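Local coordinates for protein complement factor H (Bos taurus, PDB 6XZ6) that regulates complement as a host factor, and is captured through its fifth domain by the factor H receptor of trypanosomes, at residues Ile3-Pro8 / Asp50-Val55; Gln25-Tyr30 / Asp44-Arg49. All blocks are in the same frame, centred on the assembly; numbering follows the deposited sequence.

Interaction 1 (Ile3-Pro8 / Asp50-Val55); sequences ITCDPP and DGWVPV
W52 reaches D6 and lies with its indole between C5 and P8, so one side chain carries nearly the whole contact. Its single polar link runs from NE1 to the backbone O of D6, at 2.9 Å and with an N-H...O angle of 162°. The acceptor lies in the ring plane and the donor nearly along the C=O axis. This bond holds the NE1 edge of the indole at the D6 carbonyl, in the chain after strand 4-5, while P8 and C5 limit the tilt of the ring. CB of W52 points toward 3-8, and CG, anti to the carbonyl carbon (chi1 -66°), carries the ring on from there.

The apolar contacts flank that bond. On one face, the P8 ring meets the indole at an angle, with CB and CD touching: CB sits 4.0 Å from the centroid of the five-membered ring of W52, a CH-pi contact, and CD stands over the rim 3.9 Å from CE2 of W52. Over the opposite face, toward its rim, SG of C5 makes an oblique sulfur-aromatic contact, 4.6 Å from the centroid of the same five-membered ring. CB of C5 is 3.7 Å from CZ2 of W52. An alanine in place of W52 would probably leave the D6 carbonyl without its N-H mate and open a gap between P8 and the half-cystine.

Placed between the third and fourth cysteines, W52 matches the nearly invariant tryptophan of sushi (SCR) domains, packed beside the first disulfide. C5 is bonded to C47 of strand 44-48, and W52 also packs on A45 and C47 of that strand and on I28 of strand 27-32. Y22, whose strand pairs with strand 4-5, meets the indole edge-to-face, while P7 and P8 lean on Y15 of strand 13-16.

Interaction 2 (Gln25-Tyr30 / Asp44-Arg49); sequences QDKITY and DATCTR
I28 and A45 are the hydrogen-bonded pair at the middle of an antiparallel strand contact, in which strand 44-48 forms one border of the three-stranded sheet of this sushi domain. The short strand axes run at 152° to each other. I28 N gives a hydrogen bond of 2.8 Å to A45 O, and A45 N returns one of 3.1 Å to I28 O. Beyond the regular pairing the backbones stay joined, with C47 N hydrogen-bonded to D26 O at 2.9 Å and Q25 N to C47 O at 2.8 Å.

On the face carrying I28 and A45 the packing is apolar. CG1 of I28 takes the crowded position between its backbone N and carbonyl carbon (chi1 65°), and CD1 beyond it reaches CB of A45 at 3.7 Å.

The other face carries the more polar residues of the two non-hydrogen-bonded pairs. K27 lies alongside T46, its CG 3.5 Å from OG1 of T46. CG and the extended CD run past T46, and CD comes 3.8 Å from OD1 of D44; the chain bends only beyond it. K27 NZ and the D44 carboxylate are not in contact, so any attraction between their charges is likely to be a loose one. T29 points the same way as D44, with its CG2 3.4 Å from OD1 of D44; OG1 of T29 is hydrogen-bonded to NE of R16.

H125 of the GARP domain-containing chain packs on K27, T29 and D44, placing this face at the interface with the receptor. On the face with A45, I28 meets W52 and Y15, while R16 of strand 13-16 also pairs with T29 through the backbone.

Both contacts fasten strand 44-48 within one sushi domain, directly in interaction 2 and through the C5-C47 disulfide in interaction 1, and their centres lie about 6 Å apart. Interaction 1 is a compact wrapping of residues from loop and strand ends around one indole, with a single hydrogen bond. Interaction 2 buries about twice the surface and depends on repeated backbone bonds. They meet again where V53 N lies 2.9 Å from T46 O, a probable hydrogen bond. Both are only partly buried: the buried I28 and A45 pack against W52, whereas K27 and D44 lie on the side facing the receptor chain, which touches neither segment of interaction 1.

Interaction 1 (Ile3-Pro8 / Asp50-Val55)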
ATOM      1  N   ILE B   3     -15.313  38.269  19.333  1.00 72.42           N
ATOM      2  CA  ILE B   3     -15.232  36.926  19.934  1.00 66.25           C
ATOM      3  C   ILE B   3     -14.009  36.178  19.354  1.00 65.10           C
ATOM      4  O   ILE B   3     -13.796  36.207  18.141  1.00 64.30           O
ATOM      5  CB  ILE B   3     -16.565  36.139  19.677  1.00 68.15           C
ATOM      6  CG1 ILE B   3     -17.729  36.689  20.546  1.00 73.53           C
ATOM      7  CG2 ILE B   3     -16.404  34.624  19.857  1.00 62.27           C
ATOM      8  CD1 ILE B   3     -19.131  36.249  20.117  1.00 79.52           C
ATOM      9  N   THR B   4     -13.208  35.519  20.221  1.00 58.60           N
ATOM     10  CA  THR B   4     -12.076  34.683  19.794  1.00 53.48           C
ATOM     11  C   THR B   4     -12.080  33.374  20.551  1.00 55.41           C
ATOM     12  O   THR B   4     -12.552  33.340  21.688  1.00 56.71           O
ATOM     13  CB  THR B   4     -10.699  35.376  19.861  1.00 61.57           C
ATOM     14  OG1 THR B   4     -10.529  36.081  21.092  1.00 65.18           O
ATOM     15  CG2 THR B   4     -10.432  36.271  18.669  1.00 63.41           C
ATOM     16  N   CYS B   5     -11.570  32.293  19.910  1.00 48.88           N
ATOM     17  CA  CYS B   5     -11.433  30.943  20.473  1.00 45.82           C
ATOM     18  C   CYS B   5     -10.017  30.486  20.330  1.00 44.34           C
ATOM     19  O   CYS B   5      -9.343  30.788  19.343  1.00 42.16           O
ATOM     20  CB  CYS B   5     -12.365  29.929  19.800  1.00 44.94           C
ATOM     21  SG  CYS B   5     -14.125  30.317  19.920  1.00 52.94           S
ATOM     22  N   ASP B   6      -9.624  29.636  21.256  1.00 39.43           N
ATOM     23  CA  ASP B   6      -8.357  28.949  21.229  1.00 37.33           C
ATOM     24  C   ASP B   6      -8.610  27.698  20.382  1.00 35.93           C
ATOM     25  O   ASP B   6      -9.782  27.301  20.248  1.00 35.57           O
ATOM     26  CB  ASP B   6      -7.958  28.537  22.656  1.00 41.18           C
ATOM     27  CG  ASP B   6      -7.445  29.670  23.520  1.00 62.66           C
ATOM     28  OD1 ASP B   6      -6.748  30.574  22.977  1.00 65.04           O
ATOM     29  OD2 ASP B   6      -7.725  29.655  24.742  1.00 72.01           O
ATOM     30  N   PRO B   7      -7.560  27.058  19.805  1.00 27.59           N
ATOM     31  CA  PRO B   7      -7.796  25.822  19.040  1.00 24.48           C
ATOM     32  C   PRO B   7      -8.565  24.770  19.852  1.00 27.38           C
ATOM     33  O   PRO B   7      -8.349  24.676  21.071  1.00 28.98           O
ATOM     34  CB  PRO B   7      -6.382  25.324  18.744  1.00 25.70           C
ATOM     35  CG  PRO B   7      -5.505  26.501  18.889  1.00 31.18           C
ATOM     36  CD  PRO B   7      -6.124  27.394  19.862  1.00 28.91           C
ATOM     37  N   PRO B   8      -9.498  23.999  19.231  1.00 19.77           N
ATOM     38  CA  PRO B   8     -10.218  22.971  20.004  1.00 18.33           C
ATOM     39  C   PRO B   8      -9.292  21.860  20.463  1.00 22.52           C
ATOM     40  O   PRO B   8      -8.242  21.619  19.871  1.00 23.22           O
ATOM     41  CB  PRO B   8     -11.262  22.427  19.022  1.00 18.47           C
ATOM     42  CG  PRO B   8     -10.777  22.772  17.715  1.00 21.31           C
ATOM     43  CD  PRO B   8      -9.906  23.991  17.814  1.00 17.78           C
ATOM     44  N   ASP B  50     -19.450  31.132  23.959  1.00 71.47           N
ATOM     45  CA  ASP B  50     -19.376  29.997  24.885  1.00 70.17           C
ATOM     46  C   ASP B  50     -18.405  28.891  24.402  1.00 66.43           C
ATOM     47  O   ASP B  50     -18.527  27.738  24.821  1.00 65.46           O
ATOM     48  CB  ASP B  50     -20.780  29.406  25.094  1.00 75.90           C
ATOM     49  CG  ASP B  50     -21.855  30.420  25.435  1.00 98.73           C
ATOM     50  OD1 ASP B  50     -21.714  31.116  26.475  1.00102.93           O
ATOM     51  OD2 ASP B  50     -22.842  30.509  24.674  1.00110.02           O
ATOM     52  N   GLY B  51     -17.450  29.252  23.546  1.00 57.13           N
ATOM     53  CA  GLY B  51     -16.475  28.315  23.002  1.00 50.41           C
ATOM     54  C   GLY B  51     -16.956  27.623  21.741  1.00 48.93           C
ATOM     55  O   GLY B  51     -17.741  28.187  20.978  1.00 50.67           O
ATOM     56  N   TRP B  52     -16.469  26.400  21.503  1.00 38.89           N
ATOM     57  CA  TRP B  52     -16.809  25.606  20.327  1.00 34.91           C
ATOM     58  C   TRP B  52     -18.160  24.998  20.520  1.00 46.22           C
ATOM     59  O   TRP B  52     -18.400  24.342  21.538  1.00 47.72           O
ATOM     60  CB  TRP B  52     -15.724  24.547  20.028  1.00 27.29           C
ATOM     61  CG  TRP B  52     -14.428  25.194  19.621  1.00 23.87           C
ATOM     62  CD1 TRP B  52     -13.377  25.488  20.431  1.00 25.81           C
ATOM     63  CD2 TRP B  52     -14.148  25.816  18.360  1.00 22.06           C
ATOM     64  NE1 TRP B  52     -12.428  26.201  19.740  1.00 24.00           N
ATOM     65  CE2 TRP B  52     -12.874  26.415  18.461  1.00 24.92           C
ATOM     66  CE3 TRP B  52     -14.837  25.897  17.141  1.00 23.30           C
ATOM     67  CZ2 TRP B  52     -12.268  27.082  17.381  1.00 23.21           C
ATOM     68  CZ3 TRP B  52     -14.250  26.583  16.085  1.00 24.17           C
ATOM     69  CH2 TRP B  52     -12.979  27.164  16.212  1.00 23.52           C
ATOM     70  N   VAL B  53     -19.080  25.290  19.571  1.00 47.19           N
ATOM     71  CA  VAL B  53     -20.479  24.844  19.628  1.00 50.68           C
ATOM     72  C   VAL B  53     -20.943  24.162  18.321  1.00 53.85           C
ATOM     73  O   VAL B  53     -20.956  24.818  17.282  1.00 53.44           O
ATOM     74  CB  VAL B  53     -21.429  25.995  20.065  1.00 59.29           C
ATOM     75  CG1 VAL B  53     -22.893  25.590  19.938  1.00 63.74           C
ATOM     76  CG2 VAL B  53     -21.122  26.444  21.491  1.00 60.27           C
ATOM     77  N   PRO B  54     -21.410  22.883  18.364  1.00 51.97           N
ATOM     78  CA  PRO B  54     -21.432  21.967  19.524  1.00 51.84           C
ATOM     79  C   PRO B  54     -20.024  21.499  19.882  1.00 52.44           C
ATOM     80  O   PRO B  54     -19.134  21.534  19.026  1.00 50.50           O
ATOM     81  CB  PRO B  54     -22.339  20.821  19.050  1.00 55.30           C
ATOM     82  CG  PRO B  54     -22.178  20.780  17.573  1.00 58.32           C
ATOM     83  CD  PRO B  54     -21.905  22.212  17.139  1.00 54.35           C
ATOM     84  N   VAL B  55     -19.817  21.100  21.141  1.00 49.06           N
ATOM     85  CA  VAL B  55     -18.507  20.675  21.645  1.00 46.06           C
ATOM     86  C   VAL B  55     -17.985  19.406  20.929  1.00 48.92           C
ATOM     87  O   VAL B  55     -18.659  18.370  20.970  1.00 51.64           O
ATOM     88  CB  VAL B  55     -18.480  20.523  23.190  1.00 51.80           C
ATOM     89  CG1 VAL B  55     -17.059  20.269  23.690  1.00 49.10           C
ATOM     90  CG2 VAL B  55     -19.079  21.745  23.881  1.00 54.82           C
TER

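Interaction 2 (Gln25-Tyr30 / Asp44-Arg49)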
ATOM      1  N   GLN B  25     -17.730  32.854  14.686  1.00 49.34           N
ATOM      2  CA  GLN B  25     -18.396  32.225  13.532  1.00 49.65           C
ATOM      3  C   GLN B  25     -17.436  31.401  12.630  1.00 50.46           C
ATOM      4  O   GLN B  25     -17.890  30.837  11.633  1.00 49.64           O
ATOM      5  CB  GLN B  25     -19.248  33.220  12.716  1.00 56.62           C
ATOM      6  CG  GLN B  25     -20.401  33.872  13.501  1.00 67.37           C
ATOM      7  CD  GLN B  25     -21.317  32.888  14.205  1.00 81.75           C
ATOM      8  OE1 GLN B  25     -21.305  32.781  15.438  1.00 74.82           O
ATOM      9  NE2 GLN B  25     -22.132  32.152  13.443  1.00 68.77           N
ATOM     10  N   ASP B  26     -16.142  31.266  13.028  1.00 44.90           N
ATOM     11  CA  ASP B  26     -15.160  30.440  12.316  1.00 40.69           C
ATOM     12  C   ASP B  26     -15.508  28.997  12.628  1.00 42.08           C
ATOM     13  O   ASP B  26     -15.700  28.651  13.801  1.00 41.90           O
ATOM     14  CB  ASP B  26     -13.707  30.733  12.765  1.00 39.89           C
ATOM     15  CG  ASP B  26     -12.951  31.859  12.040  1.00 55.09           C
ATOM     16  OD1 ASP B  26     -13.609  32.692  11.367  1.00 61.36           O
ATOM     17  OD2 ASP B  26     -11.699  31.910  12.157  1.00 58.88           O
ATOM     18  N   LYS B  27     -15.632  28.169  11.580  1.00 36.71           N
ATOM     19  CA  LYS B  27     -15.975  26.758  11.706  1.00 33.45           C
ATOM     20  C   LYS B  27     -14.784  25.839  11.514  1.00 35.51           C
ATOM     21  O   LYS B  27     -13.979  26.004  10.575  1.00 36.26           O
ATOM     22  CB  LYS B  27     -17.076  26.344  10.703  1.00 36.80           C
ATOM     23  CG  LYS B  27     -18.468  26.848  11.030  1.00 39.21           C
ATOM     24  CD  LYS B  27     -19.535  25.970  10.445  1.00 43.62           C
ATOM     25  CE  LYS B  27     -20.731  26.783  10.049  1.00 64.58           C
ATOM     26  NZ  LYS B  27     -20.647  27.212   8.617  1.00 81.84           N
ATOM     27  N   ILE B  28     -14.706  24.831  12.389  1.00 28.60           N
ATOM     28  CA  ILE B  28     -13.760  23.728  12.279  1.00 24.15           C
ATOM     29  C   ILE B  28     -14.593  22.464  11.938  1.00 28.43           C
ATOM     30  O   ILE B  28     -15.777  22.401  12.269  1.00 29.80           O
ATOM     31  CB  ILE B  28     -12.827  23.531  13.516  1.00 23.87           C
ATOM     32  CG1 ILE B  28     -13.592  23.116  14.807  1.00 24.15           C
ATOM     33  CG2 ILE B  28     -11.957  24.742  13.760  1.00 22.27           C
ATOM     34  CD1 ILE B  28     -13.618  21.615  15.125  1.00 17.60           C
ATOM     35  N   THR B  29     -13.986  21.494  11.256  1.00 23.74           N
ATOM     36  CA  THR B  29     -14.592  20.194  10.968  1.00 23.82           C
ATOM     37  C   THR B  29     -13.631  19.146  11.574  1.00 24.74           C
ATOM     38  O   THR B  29     -12.428  19.302  11.495  1.00 24.58           O
ATOM     39  CB  THR B  29     -14.879  19.956   9.469  1.00 31.06           C
ATOM     40  OG1 THR B  29     -13.667  20.069   8.739  1.00 31.09           O
ATOM     41  CG2 THR B  29     -15.945  20.880   8.901  1.00 29.67           C
ATOM     42  N   TYR B  30     -14.146  18.121  12.201  1.00 20.85           N
ATOM     43  CA  TYR B  30     -13.318  17.099  12.823  1.00 18.32           C
ATOM     44  C   TYR B  30     -13.717  15.669  12.427  1.00 27.40           C
ATOM     45  O   TYR B  30     -14.873  15.407  12.113  1.00 30.59           O
ATOM     46  CB  TYR B  30     -13.312  17.269  14.359  1.00 16.50           C
ATOM     47  CG  TYR B  30     -14.599  16.867  15.051  1.00 16.74           C
ATOM     48  CD1 TYR B  30     -15.701  17.721  15.073  1.00 20.10           C
ATOM     49  CD2 TYR B  30     -14.680  15.681  15.778  1.00 16.49           C
ATOM     50  CE1 TYR B  30     -16.867  17.375  15.744  1.00 23.27           C
ATOM     51  CE2 TYR B  30     -15.848  15.320  16.445  1.00 19.35           C
ATOM     52  CZ  TYR B  30     -16.936  16.172  16.429  1.00 29.76           C
ATOM     53  OH  TYR B  30     -18.093  15.825  17.076  1.00 41.27           O
ATOM     54  N   ASP B  44     -19.041  19.163  12.655  1.00 54.02           N
ATOM     55  CA  ASP B  44     -18.935  20.622  12.687  1.00 52.79           C
ATOM     56  C   ASP B  44     -18.872  21.204  14.085  1.00 52.01           C
ATOM     57  O   ASP B  44     -19.461  20.662  15.021  1.00 53.45           O
ATOM     58  CB  ASP B  44     -20.159  21.233  11.992  1.00 59.98           C
ATOM     59  CG  ASP B  44     -19.872  21.852  10.651  1.00 78.54           C
ATOM     60  OD1 ASP B  44     -18.707  22.273  10.426  1.00 78.83           O
ATOM     61  OD2 ASP B  44     -20.812  21.930   9.821  1.00 88.67           O
ATOM     62  N   ALA B  45     -18.184  22.348  14.209  1.00 44.30           N
ATOM     63  CA  ALA B  45     -18.063  23.149  15.432  1.00 43.17           C
ATOM     64  C   ALA B  45     -17.747  24.590  15.053  1.00 45.85           C
ATOM     65  O   ALA B  45     -16.878  24.831  14.217  1.00 42.14           O
ATOM     66  CB  ALA B  45     -17.006  22.588  16.361  1.00 40.42           C
ATOM     67  N   THR B  46     -18.515  25.535  15.620  1.00 46.64           N
ATOM     68  CA  THR B  46     -18.404  26.973  15.363  1.00 48.70           C
ATOM     69  C   THR B  46     -17.856  27.689  16.600  1.00 52.44           C
ATOM     70  O   THR B  46     -18.188  27.306  17.728  1.00 52.28           O
ATOM     71  CB  THR B  46     -19.779  27.536  14.948  1.00 59.12           C
ATOM     72  OG1 THR B  46     -20.360  26.686  13.966  1.00 62.50           O
ATOM     73  CG2 THR B  46     -19.700  28.943  14.392  1.00 57.64           C
ATOM     74  N   CYS B  47     -17.015  28.724  16.380  1.00 48.20           N
ATOM     75  CA  CYS B  47     -16.470  29.540  17.456  1.00 48.50           C
ATOM     76  C   CYS B  47     -17.530  30.555  17.875  1.00 56.84           C
ATOM     77  O   CYS B  47     -17.967  31.375  17.065  1.00 60.21           O
ATOM     78  CB  CYS B  47     -15.166  30.213  17.032  1.00 47.99           C
ATOM     79  SG  CYS B  47     -14.506  31.408  18.231  1.00 54.54           S
ATOM     80  N   THR B  48     -17.978  30.448  19.139  1.00 53.63           N
ATOM     81  CA  THR B  48     -18.999  31.297  19.759  1.00 57.96           C
ATOM     82  C   THR B  48     -18.481  31.905  21.075  1.00 64.83           C
ATOM     83  O   THR B  48     -17.352  31.631  21.498  1.00 60.69           O
ATOM     84  CB  THR B  48     -20.303  30.502  19.999  1.00 57.11           C
ATOM     85  OG1 THR B  48     -20.140  29.632  21.123  1.00 54.25           O
ATOM     86  CG2 THR B  48     -20.784  29.738  18.763  1.00 50.87           C
ATOM     87  N   ARG B  49     -19.337  32.718  21.729  1.00 68.96           N
ATOM     88  CA  ARG B  49     -19.095  33.387  23.013  1.00 72.47           C
ATOM     89  C   ARG B  49     -18.877  32.346  24.140  1.00 75.17           C
ATOM     90  O   ARG B  49     -18.191  32.632  25.126  1.00 74.32           O
ATOM     91  CB  ARG B  49     -20.297  34.299  23.323  1.00 80.25           C
ATOM     92  CG  ARG B  49     -20.084  35.353  24.399  1.00 96.63           C
ATOM     93  CD  ARG B  49     -21.255  36.322  24.435  1.00116.84           C
ATOM     94  NE  ARG B  49     -21.022  37.492  23.581  1.00130.57           N
ATOM     95  CZ  ARG B  49     -21.442  37.613  22.322  1.00144.14           C
ATOM     96  NH1 ARG B  49     -21.164  38.709  21.628  1.00131.03           N
ATOM     97  NH2 ARG B  49     -22.128  36.634  21.746  1.00130.28           N
TER
HETATM   98  O   HOH W   1     -20.177  17.800  16.775  1.00 35.98           O